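Local coordinates for U4/U6 snRNA-associated-splicing factor PRP24 (Saccharomyces cerevisiae, PDB 4N0T), which acts as a spliceosome recycling factor that binds U6 snRNA and takes part in annealing it to U4 snRNA, at residues 304-313 against 325-336. Numbering follows the deposited sequence.
Sequences IHINEKDIRK and IIFRDSKFAAKM
Ile-306 pushes its CD1 methyl against the sulphur of Met-336, CD1 to SD 3.4 Å, the two side chains sliding past each other in opposite directions. Its other branch, CG2, sits 4.0 Å from CZ of Phe-332, at the edge of that ring. Phe-332 reaches across from the first turn of helix 330-340 because its CG lies anti to the backbone N (chi1 -161°), and the carboxylate of Asp-310 stacks over one ring face, offset toward the CZ-CE2 side, the two planes 27° apart. CB of Asp-310 closes to 3.6 Å from Phe-332 CZ. An alanine in place of Phe-332 would probably open a gap between helix 330-340 and the side chains of Ile-306 and Asp-310, and leave the carboxylate without its stacking partner. Deeper in, the Phe-327 ring is held between Met-336 CG on one face and Ile-325 CG2 on the other, with the carbonyl oxygen of Asp-310 at its edge. These segments belong to the occluded RNA-recognition motif: strands 311-317 and 322-327 form a hairpin at one side of its antiparallel sheet, and Ile-325 and Phe-327 also touch Ile-282 of the next strand. The pairing has a classic beta bulge, Arg-312 and Lys-313 both facing Ile-326. Ile-326 O takes a bond from Arg-312 N (2.8 Å) and a weak one from Lys-313 N, while Ile-326 N gives a nearly straight one to Lys-313 O (177°). Toward solvent the contact is looser and polar. Arg-328, its chain bent at chi2 and chi3, lays its guanidinium over CA of Arg-312 and donates from NH1 to Lys-309 O at 2.9 Å, a bent bond. The Arg-312 guanidinium lies nearby, NE 4.5 Å from Arg-328 NH2, and a water donating to Asp-310 O accepts from Arg-328 N.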
ATOM      1  N   ILE A 304     -22.196   1.365   8.788  1.00 21.31           N
ATOM      2  CA  ILE A 304     -22.797   0.428   9.729  1.00 21.97           C
ATOM      3  C   ILE A 304     -23.091   1.123  11.066  1.00 25.42           C
ATOM      4  O   ILE A 304     -23.783   0.572  11.928  1.00 29.21           O
ATOM      5  CB  ILE A 304     -21.892  -0.812   9.914  1.00 24.83           C
ATOM      6  CG1 ILE A 304     -21.461  -1.345   8.544  1.00 25.16           C
ATOM      7  CG2 ILE A 304     -22.587  -1.904  10.713  1.00 26.59           C
ATOM      8  CD1 ILE A 304     -22.625  -1.807   7.641  1.00 26.94           C
ATOM      9  N   HIS A 305     -22.567   2.340  11.217  1.00 23.30           N
ATOM     10  CA  HIS A 305     -22.818   3.184  12.391  1.00 27.51           C
ATOM     11  C   HIS A 305     -22.275   2.580  13.681  1.00 32.83           C
ATOM     12  O   HIS A 305     -22.845   2.742  14.764  1.00 35.07           O
ATOM     13  CB  HIS A 305     -24.302   3.562  12.486  1.00 28.51           C
ATOM     14  CG  HIS A 305     -24.810   4.249  11.258  1.00 32.65           C
ATOM     15  ND1 HIS A 305     -25.620   3.624  10.334  1.00 34.81           N
ATOM     16  CD2 HIS A 305     -24.581   5.495  10.777  1.00 35.54           C
ATOM     17  CE1 HIS A 305     -25.885   4.460   9.347  1.00 38.20           C
ATOM     18  NE2 HIS A 305     -25.270   5.604   9.592  1.00 41.44           N
ATOM     19  N   ILE A 306     -21.146   1.896  13.535  1.00 28.34           N
ATOM     20  CA  ILE A 306     -20.404   1.350  14.649  1.00 28.68           C
ATOM     21  C   ILE A 306     -19.530   2.472  15.208  1.00 32.51           C
ATOM     22  O   ILE A 306     -18.978   3.274  14.450  1.00 32.53           O
ATOM     23  CB  ILE A 306     -19.510   0.190  14.158  1.00 30.14           C
ATOM     24  CG1 ILE A 306     -20.371  -0.920  13.549  1.00 35.44           C
ATOM     25  CG2 ILE A 306     -18.677  -0.376  15.280  1.00 27.20           C
ATOM     26  CD1 ILE A 306     -19.567  -1.935  12.750  1.00 37.73           C
ATOM     27  N   ASN A 307     -19.421   2.547  16.528  1.00 32.76           N
ATOM     28  CA  ASN A 307     -18.530   3.512  17.149  1.00 36.82           C
ATOM     29  C   ASN A 307     -17.072   3.057  17.046  1.00 34.00           C
ATOM     30  O   ASN A 307     -16.763   1.875  17.220  1.00 31.99           O
ATOM     31  CB  ASN A 307     -18.919   3.708  18.610  1.00 49.06           C
ATOM     32  CG  ASN A 307     -18.182   4.856  19.258  1.00 57.81           C
ATOM     33  OD1 ASN A 307     -17.018   4.728  19.636  1.00 58.98           O
ATOM     34  ND2 ASN A 307     -18.863   5.987  19.399  1.00 61.51           N
ATOM     35  N   GLU A 308     -16.187   4.005  16.758  1.00 33.25           N
ATOM     36  CA  GLU A 308     -14.761   3.751  16.602  1.00 37.24           C
ATOM     37  C   GLU A 308     -14.182   2.910  17.737  1.00 37.04           C
ATOM     38  O   GLU A 308     -13.365   2.016  17.506  1.00 36.46           O
ATOM     39  CB  GLU A 308     -14.032   5.094  16.497  1.00 47.90           C
ATOM     40  CG  GLU A 308     -12.586   5.105  16.963  1.00 57.33           C
ATOM     41  CD  GLU A 308     -12.076   6.521  17.189  1.00 65.32           C
ATOM     42  OE1 GLU A 308     -10.842   6.722  17.194  1.00 68.46           O
ATOM     43  OE2 GLU A 308     -12.913   7.435  17.366  1.00 66.41           O
ATOM     44  N   LYS A 309     -14.622   3.172  18.963  1.00 36.97           N
ATOM     45  CA  LYS A 309     -14.048   2.479  20.111  1.00 42.24           C
ATOM     46  C   LYS A 309     -14.699   1.128  20.396  1.00 37.85           C
ATOM     47  O   LYS A 309     -14.315   0.444  21.345  1.00 39.55           O
ATOM     48  CB  LYS A 309     -14.070   3.370  21.359  1.00 53.69           C
ATOM     49  CG  LYS A 309     -15.447   3.554  21.982  1.00 62.99           C
ATOM     50  CD  LYS A 309     -15.546   4.907  22.682  1.00 67.58           C
ATOM     51  CE  LYS A 309     -16.910   5.128  23.330  1.00 67.59           C
ATOM     52  NZ  LYS A 309     -16.899   6.349  24.195  1.00 67.44           N
ATOM     53  N   ASP A 310     -15.678   0.739  19.582  1.00 30.99           N
ATOM     54  CA  ASP A 310     -16.214  -0.616  19.658  1.00 28.89           C
ATOM     55  C   ASP A 310     -15.293  -1.549  18.883  1.00 23.76           C
ATOM     56  O   ASP A 310     -15.357  -2.774  19.015  1.00 24.90           O
ATOM     57  CB  ASP A 310     -17.621  -0.675  19.056  1.00 30.38           C
ATOM     58  CG  ASP A 310     -18.655   0.047  19.906  1.00 43.78           C
ATOM     59  OD1 ASP A 310     -18.680  -0.180  21.136  1.00 46.27           O
ATOM     60  OD2 ASP A 310     -19.439   0.841  19.342  1.00 50.01           O
ATOM     61  N   ILE A 311     -14.432  -0.954  18.065  1.00 26.68           N
ATOM     62  CA  ILE A 311     -13.503  -1.719  17.252  1.00 26.00           C
ATOM     63  C   ILE A 311     -12.116  -1.698  17.889  1.00 26.42           C
ATOM     64  O   ILE A 311     -11.508  -0.636  18.028  1.00 32.61           O
ATOM     65  CB  ILE A 311     -13.407  -1.125  15.837  1.00 27.01           C
ATOM     66  CG1 ILE A 311     -14.782  -1.123  15.164  1.00 28.08           C
ATOM     67  CG2 ILE A 311     -12.407  -1.909  14.996  1.00 29.06           C
ATOM     68  CD1 ILE A 311     -14.942  -0.043  14.107  1.00 27.63           C
ATOM     69  N   ARG A 312     -11.624  -2.870  18.279  1.00 22.85           N
ATOM     70  CA  ARG A 312     -10.298  -2.985  18.886  1.00 26.68           C
ATOM     71  C   ARG A 312      -9.191  -2.943  17.830  1.00 31.53           C
ATOM     72  O   ARG A 312      -8.216  -2.185  17.955  1.00 27.84           O
ATOM     73  CB  ARG A 312     -10.212  -4.281  19.689  1.00 33.33           C
ATOM     74  CG  ARG A 312      -8.820  -4.865  19.757  1.00 44.56           C
ATOM     75  CD  ARG A 312      -8.077  -4.426  20.994  1.00 51.37           C
ATOM     76  NE  ARG A 312      -8.185  -5.435  22.038  1.00 59.21           N
ATOM     77  CZ  ARG A 312      -7.646  -6.649  21.956  1.00 63.44           C
ATOM     78  NH1 ARG A 312      -6.964  -7.007  20.874  1.00 62.06           N
ATOM     79  NH2 ARG A 312      -7.792  -7.509  22.955  1.00 66.73           N
ATOM     80  N   LYS A 313      -9.346  -3.752  16.782  1.00 25.11           N
ATOM     81  CA  LYS A 313      -8.304  -3.883  15.770  1.00 23.11           C
ATOM     82  C   LYS A 313      -8.869  -4.451  14.466  1.00 18.47           C
ATOM     83  O   LYS A 313      -9.794  -5.263  14.497  1.00 20.56           O
ATOM     84  CB  LYS A 313      -7.186  -4.792  16.299  1.00 28.72           C
ATOM     85  CG  LYS A 313      -5.974  -4.883  15.401  1.00 36.29           C
ATOM     86  CD  LYS A 313      -4.698  -5.021  16.218  1.00 43.13           C
ATOM     87  CE  LYS A 313      -3.495  -4.482  15.438  1.00 46.92           C
ATOM     88  NZ  LYS A 313      -3.770  -3.135  14.847  1.00 50.24           N
ATOM     89  N   ILE A 325     -11.879  -8.578  12.081  1.00 15.58           N
ATOM     90  CA  ILE A 325     -12.282  -7.430  12.877  1.00 16.94           C
ATOM     91  C   ILE A 325     -12.410  -7.904  14.310  1.00 15.81           C
ATOM     92  O   ILE A 325     -13.196  -8.806  14.600  1.00 17.84           O
ATOM     93  CB  ILE A 325     -13.655  -6.892  12.458  1.00 18.04           C
ATOM     94  CG1 ILE A 325     -13.786  -6.810  10.931  1.00 25.62           C
ATOM     95  CG2 ILE A 325     -13.894  -5.528  13.120  1.00 20.17           C
ATOM     96  CD1 ILE A 325     -12.901  -5.778  10.292  1.00 26.09           C
ATOM     97  N   ILE A 326     -11.622  -7.324  15.207  1.00 17.22           N
ATOM     98  CA  ILE A 326     -11.682  -7.729  16.606  1.00 15.85           C
ATOM     99  C   ILE A 326     -12.477  -6.675  17.350  1.00 18.19           C
ATOM    100  O   ILE A 326     -12.158  -5.479  17.285  1.00 20.33           O
ATOM    101  CB  ILE A 326     -10.288  -7.847  17.209  1.00 18.72           C
ATOM    102  CG1 ILE A 326      -9.431  -8.803  16.375  1.00 20.04           C
ATOM    103  CG2 ILE A 326     -10.373  -8.326  18.653  1.00 21.10           C
ATOM    104  CD1 ILE A 326      -8.029  -8.997  16.952  1.00 23.55           C
ATOM    105  N   PHE A 327     -13.549  -7.111  18.009  1.00 20.47           N
ATOM    106  CA  PHE A 327     -14.399  -6.191  18.753  1.00 20.18           C
ATOM    107  C   PHE A 327     -14.080  -6.300  20.241  1.00 28.17           C
ATOM    108  O   PHE A 327     -13.161  -7.017  20.622  1.00 25.65           O
ATOM    109  CB  PHE A 327     -15.870  -6.506  18.501  1.00 21.43           C
ATOM    110  CG  PHE A 327     -16.300  -6.277  17.074  1.00 22.09           C
ATOM    111  CD1 PHE A 327     -16.525  -4.990  16.607  1.00 23.04           C
ATOM    112  CD2 PHE A 327     -16.474  -7.347  16.203  1.00 21.75           C
ATOM    113  CE1 PHE A 327     -16.932  -4.770  15.286  1.00 20.25           C
ATOM    114  CE2 PHE A 327     -16.865  -7.137  14.879  1.00 19.14           C
ATOM    115  CZ  PHE A 327     -17.095  -5.842  14.427  1.00 18.74           C
ATOM    116  N   ARG A 328     -14.847  -5.606  21.078  1.00 35.03           N
ATOM    117  CA  ARG A 328     -14.507  -5.535  22.504  1.00 40.97           C
ATOM    118  C   ARG A 328     -15.179  -6.601  23.363  1.00 40.23           C
ATOM    119  O   ARG A 328     -14.663  -6.953  24.425  1.00 38.57           O
ATOM    120  CB  ARG A 328     -14.757  -4.130  23.051  1.00 44.44           C
ATOM    121  CG  ARG A 328     -14.170  -3.053  22.147  1.00 53.87           C
ATOM    122  CD  ARG A 328     -13.401  -2.006  22.920  1.00 56.08           C
ATOM    123  NE  ARG A 328     -11.953  -2.122  22.770  1.00 58.47           N
ATOM    124  CZ  ARG A 328     -11.148  -1.101  22.483  1.00 59.03           C
ATOM    125  NH1 ARG A 328     -11.649   0.116  22.310  1.00 53.85           N
ATOM    126  NH2 ARG A 328      -9.843  -1.296  22.366  1.00 63.35           N
ATOM    127  N   ASP A 329     -16.321  -7.119  22.911  1.00 39.12           N
ATOM    128  CA  ASP A 329     -16.916  -8.297  23.547  1.00 39.62           C
ATOM    129  C   ASP A 329     -17.616  -9.227  22.554  1.00 38.49           C
ATOM    130  O   ASP A 329     -17.881  -8.845  21.411  1.00 40.94           O
ATOM    131  CB  ASP A 329     -17.863  -7.902  24.686  1.00 47.41           C
ATOM    132  CG  ASP A 329     -19.054  -7.100  24.205  1.00 52.12           C
ATOM    133  OD1 ASP A 329     -19.991  -7.705  23.640  1.00 54.31           O
ATOM    134  OD2 ASP A 329     -19.054  -5.868  24.397  1.00 54.57           O
ATOM    135  N   SER A 330     -17.910 -10.445  23.004  1.00 37.33           N
ATOM    136  CA  SER A 330     -18.516 -11.480  22.168  1.00 39.41           C
ATOM    137  C   SER A 330     -19.952 -11.162  21.761  1.00 41.08           C
ATOM    138  O   SER A 330     -20.427 -11.620  20.718  1.00 36.27           O
ATOM    139  CB  SER A 330     -18.490 -12.826  22.891  1.00 43.10           C
ATOM    140  OG  SER A 330     -19.008 -12.705  24.204  1.00 45.85           O
ATOM    141  N   LYS A 331     -20.643 -10.393  22.594  1.00 46.05           N
ATOM    142  CA  LYS A 331     -22.025 -10.034  22.306  1.00 45.71           C
ATOM    143  C   LYS A 331     -22.079  -9.027  21.164  1.00 38.05           C
ATOM    144  O   LYS A 331     -22.897  -9.160  20.258  1.00 34.77           O
ATOM    145  CB  LYS A 331     -22.711  -9.482  23.554  1.00 53.17           C
ATOM    146  CG  LYS A 331     -22.514 -10.352  24.786  1.00 61.07           C
ATOM    147  CD  LYS A 331     -21.546  -9.712  25.770  1.00 66.70           C
ATOM    148  CE  LYS A 331     -22.278  -8.791  26.737  1.00 70.81           C
ATOM    149  NZ  LYS A 331     -21.324  -8.039  27.601  1.00 74.32           N
ATOM    150  N   PHE A 332     -21.198  -8.029  21.207  1.00 33.25           N
ATOM    151  CA  PHE A 332     -21.106  -7.056  20.121  1.00 34.62           C
ATOM    152  C   PHE A 332     -20.664  -7.762  18.838  1.00 32.14           C
ATOM    153  O   PHE A 332     -21.226  -7.532  17.760  1.00 27.88           O
ATOM    154  CB  PHE A 332     -20.141  -5.921  20.483  1.00 33.36           C
ATOM    155  CG  PHE A 332     -20.319  -4.682  19.651  1.00 31.41           C
ATOM    156  CD1 PHE A 332     -19.625  -4.522  18.458  1.00 30.72           C
ATOM    157  CD2 PHE A 332     -21.180  -3.675  20.060  1.00 31.06           C
ATOM    158  CE1 PHE A 332     -19.792  -3.377  17.686  1.00 32.40           C
ATOM    159  CE2 PHE A 332     -21.351  -2.532  19.296  1.00 35.87           C
ATOM    160  CZ  PHE A 332     -20.656  -2.381  18.108  1.00 36.36           C
ATOM    161  N   ALA A 333     -19.664  -8.631  18.957  1.00 29.87           N
ATOM    162  CA  ALA A 333     -19.190  -9.395  17.806  1.00 27.90           C
ATOM    163  C   ALA A 333     -20.314 -10.221  17.174  1.00 27.80           C
ATOM    164  O   ALA A 333     -20.445 -10.260  15.952  1.00 24.23           O
ATOM    165  CB  ALA A 333     -18.021 -10.287  18.190  1.00 27.04           C
ATOM    166  N   ALA A 334     -21.120 -10.876  18.007  1.00 27.85           N
ATOM    167  CA  ALA A 334     -22.232 -11.681  17.497  1.00 28.40           C
ATOM    168  C   ALA A 334     -23.248 -10.848  16.716  1.00 25.83           C
ATOM    169  O   ALA A 334     -23.751 -11.279  15.670  1.00 25.49           O
ATOM    170  CB  ALA A 334     -22.915 -12.419  18.630  1.00 31.26           C
ATOM    171  N   LYS A 335     -23.549  -9.659  17.219  1.00 24.34           N
ATOM    172  CA  LYS A 335     -24.493  -8.783  16.528  1.00 26.77           C
ATOM    173  C   LYS A 335     -23.904  -8.266  15.223  1.00 29.95           C
ATOM    174  O   LYS A 335     -24.612  -8.127  14.215  1.00 27.85           O
ATOM    175  CB  LYS A 335     -24.899  -7.608  17.420  1.00 28.92           C
ATOM    176  CG  LYS A 335     -25.940  -6.679  16.781  1.00 37.50           C
ATOM    177  CD  LYS A 335     -27.172  -7.442  16.256  1.00 36.62           C
ATOM    178  CE  LYS A 335     -28.189  -6.486  15.652  1.00 33.37           C
ATOM    179  NZ  LYS A 335     -28.704  -5.464  16.625  1.00 20.76           N
ATOM    180  N   MET A 336     -22.607  -7.971  15.239  1.00 26.33           N
ATOM    181  CA  MET A 336     -21.930  -7.535  14.025  1.00 20.96           C
ATOM    182  C   MET A 336     -21.892  -8.645  12.989  1.00 21.72           C
ATOM    183  O   MET A 336     -21.993  -8.383  11.793  1.00 23.86           O
ATOM    184  CB  MET A 336     -20.516  -7.052  14.342  1.00 22.84           C
ATOM    185  CG  MET A 336     -20.502  -5.747  15.095  1.00 24.48           C
ATOM    186  SD  MET A 336     -21.391  -4.454  14.216  1.00 47.99           S
ATOM    187  CE  MET A 336     -22.870  -4.296  15.222  1.00 41.67           C
TER
HETATM  188  O   HOH W   1     -17.099  -3.850  20.729  1.00 42.35           O